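Local structure of putative acetyltransferase (Streptococcus mutans, 4E2A) at residues L109-G114 and D124-Q129. The protein is a putative acetyltransferase of the GNAT family that probably transfers an acyl group, though its own substrate is not established. Numbering follows the deposited sequence.
Sequences LKVNWG and DAFEIQ
K110 NZ is held by two acceptors, Q129 OE1 and a water. K110 NZ donates to Q129 OE1 at 2.7 Å, in the plane of the amide carbonyl. The same water also accepts from Q129 NE2, closing a small ring that would hold the Q129 amide in this rotation. The two side chains lie alongside each other and point the same way. The lysine is straight as far as CE, and a last bend (chi4 -88°) turns NZ onto the glutamine oxygen.

N112 and E127 face each other as a hydrogen-bonded antiparallel pair. N112 N donates to E127 O at 2.9 Å. E127 N returns a nearly straight bond to N112 O, 2.7 Å long. Their side chains run side by side on the same sheet face. E127 OE2 is hydrogen-bonded to T118 OG1. Q129 N bonds K110 O (2.9 Å), but K110 also bonds the backbone of R130, so Q129 and R130 form a classic beta bulge opposite K110 (Q129 psi -48°).

On the opposite face, V111, W113, F126 and I128 make an apolar patch with L109. The F126 ring carries its CZ to within 3.6 Å of V111 CB. Its CG lies anti to the backbone N (chi1 -178°), which swings the ring across toward the neighbouring strand. W113 CE3 meets F126 CE1 obliquely at 4.1 Å. L109 CD1 touches I128 CG2, and helix 142-157 packs over L109 and F126. Beyond W113 the strands part, and a second water bridges G114 N and A125 O.

Strands 104-113 and 125-133 form an antiparallel beta hairpin. The bulge in strand 125-133, ahead of helix 142-157, is consistent with the bulged fourth strand of the GNAT fold, which in relatives lies beside acetyl-CoA.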
loop_
_atom_site.group_PDB
_atom_site.type_symbol
_atom_site.label_atom_id
_atom_site.label_comp_id
_atom_site.label_asym_id
_atom_site.label_seq_id
_atom_site.Cartn_x
_atom_site.Cartn_y
_atom_site.Cartn_z
ATOM N N LEU B 109 11.057 12.605 -13.599
ATOM C CA LEU B 109 10.302 13.238 -12.548
ATOM C C LEU B 109 8.818 13.022 -12.848
ATOM O O LEU B 109 8.378 13.302 -13.956
ATOM C CB LEU B 109 10.618 14.749 -12.498
ATOM C CG LEU B 109 9.563 15.599 -11.773
ATOM C CD1 LEU B 109 9.542 15.286 -10.275
ATOM C CD2 LEU B 109 9.715 17.132 -12.057
ATOM N N LYS B 110 8.054 12.487 -11.892
ATOM C CA LYS B 110 6.597 12.435 -12.114
ATOM C C LYS B 110 5.848 13.234 -11.064
ATOM O O LYS B 110 6.067 13.055 -9.853
ATOM C CB LYS B 110 6.064 10.991 -12.204
ATOM C CG LYS B 110 4.546 10.878 -12.440
ATOM C CD LYS B 110 4.098 9.403 -12.496
ATOM C CE LYS B 110 2.643 9.278 -12.988
ATOM N NZ LYS B 110 1.611 9.359 -11.896
ATOM N N VAL B 111 4.970 14.127 -11.525
ATOM C CA VAL B 111 4.140 14.925 -10.609
ATOM C C VAL B 111 2.633 14.723 -10.848
ATOM O O VAL B 111 2.221 14.451 -11.957
ATOM C CB VAL B 111 4.519 16.432 -10.645
ATOM C CG1 VAL B 111 5.930 16.625 -10.042
ATOM C CG2 VAL B 111 4.459 16.961 -12.058
ATOM N N ASN B 112 1.825 14.821 -9.793
ATOM C CA ASN B 112 0.388 14.602 -9.904
ATOM C C ASN B 112 -0.436 15.698 -9.237
ATOM O O ASN B 112 0.007 16.327 -8.274
ATOM C CB ASN B 112 -0.039 13.280 -9.251
ATOM C CG ASN B 112 0.815 12.099 -9.654
ATOM O OD1 ASN B 112 1.226 11.315 -8.799
ATOM N ND2 ASN B 112 1.047 11.936 -10.944
ATOM N N TRP B 113 -1.648 15.902 -9.743
ATOM C CA TRP B 113 -2.647 16.702 -9.046
ATOM C C TRP B 113 -4.053 16.174 -9.379
ATOM O O TRP B 113 -4.182 15.234 -10.168
ATOM C CB TRP B 113 -2.505 18.182 -9.395
ATOM C CG TRP B 113 -2.748 18.505 -10.836
ATOM C CD1 TRP B 113 -3.928 18.914 -11.393
ATOM C CD2 TRP B 113 -1.789 18.474 -11.901
ATOM N NE1 TRP B 113 -3.761 19.136 -12.746
ATOM C CE2 TRP B 113 -2.455 18.876 -13.080
ATOM C CE3 TRP B 113 -0.429 18.144 -11.979
ATOM C CZ2 TRP B 113 -1.814 18.939 -14.321
ATOM C CZ3 TRP B 113 0.205 18.213 -13.210
ATOM C CH2 TRP B 113 -0.489 18.607 -14.365
ATOM N N GLY B 114 -5.092 16.763 -8.788
ATOM C CA GLY B 114 -6.456 16.286 -9.006
ATOM C C GLY B 114 -6.638 14.837 -8.582
ATOM O O GLY B 114 -6.126 14.408 -7.536
ATOM N N ASP B 124 -6.675 20.905 -2.869
ATOM C CA ASP B 124 -5.918 21.859 -3.670
ATOM C C ASP B 124 -4.429 21.584 -3.604
ATOM O O ASP B 124 -3.632 22.525 -3.415
ATOM C CB ASP B 124 -6.162 23.288 -3.181
ATOM C CG ASP B 124 -7.329 23.942 -3.865
ATOM O OD1 ASP B 124 -8.083 24.675 -3.185
ATOM O OD2 ASP B 124 -7.489 23.717 -5.085
ATOM N N ALA B 125 -4.075 20.307 -3.767
ATOM C CA ALA B 125 -2.706 19.823 -3.572
ATOM C C ALA B 125 -2.051 19.263 -4.844
ATOM O O ALA B 125 -2.740 18.868 -5.788
ATOM C CB ALA B 125 -2.666 18.788 -2.463
ATOM N N PHE B 126 -0.713 19.222 -4.813
ATOM C CA PHE B 126 0.176 18.825 -5.907
ATOM C C PHE B 126 1.208 17.838 -5.310
ATOM O O PHE B 126 1.846 18.136 -4.303
ATOM C CB PHE B 126 0.854 20.110 -6.422
ATOM C CG PHE B 126 1.791 19.937 -7.595
ATOM C CD1 PHE B 126 1.455 20.452 -8.850
ATOM C CD2 PHE B 126 3.038 19.370 -7.432
ATOM C CE1 PHE B 126 2.319 20.347 -9.935
ATOM C CE2 PHE B 126 3.928 19.260 -8.520
ATOM C CZ PHE B 126 3.565 19.747 -9.768
ATOM N N GLU B 127 1.369 16.677 -5.940
ATOM C CA GLU B 127 2.181 15.586 -5.412
ATOM C C GLU B 127 3.465 15.395 -6.219
ATOM O O GLU B 127 3.430 15.351 -7.432
ATOM C CB GLU B 127 1.384 14.266 -5.433
ATOM C CG GLU B 127 2.214 13.035 -5.053
ATOM C CD GLU B 127 1.471 11.707 -5.259
ATOM O OE1 GLU B 127 0.370 11.699 -5.831
ATOM O OE2 GLU B 127 2.002 10.659 -4.849
ATOM N N ILE B 128 4.597 15.293 -5.540
ATOM C CA ILE B 128 5.824 14.861 -6.206
ATOM C C ILE B 128 5.954 13.363 -5.931
ATOM O O ILE B 128 6.196 12.954 -4.788
ATOM C CB ILE B 128 7.055 15.650 -5.721
ATOM C CG1 ILE B 128 6.827 17.156 -5.919
ATOM C CG2 ILE B 128 8.300 15.206 -6.483
ATOM C CD1 ILE B 128 7.771 18.040 -5.062
ATOM N N GLN B 129 5.731 12.554 -6.969
ATOM C CA GLN B 129 5.584 11.100 -6.810
ATOM C C GLN B 129 6.882 10.328 -7.058
ATOM O O GLN B 129 7.236 9.438 -6.276
ATOM C CB GLN B 129 4.477 10.553 -7.741
ATOM C CG GLN B 129 4.192 9.040 -7.557
ATOM C CD GLN B 129 3.471 8.397 -8.750
ATOM O OE1 GLN B 129 2.820 9.075 -9.547
ATOM N NE2 GLN B 129 3.589 7.074 -8.867
HETATM O O HOH W 1 2.115 6.458 -11.177
HETATM O O HOH W 2 -5.341 18.765 -6.874
#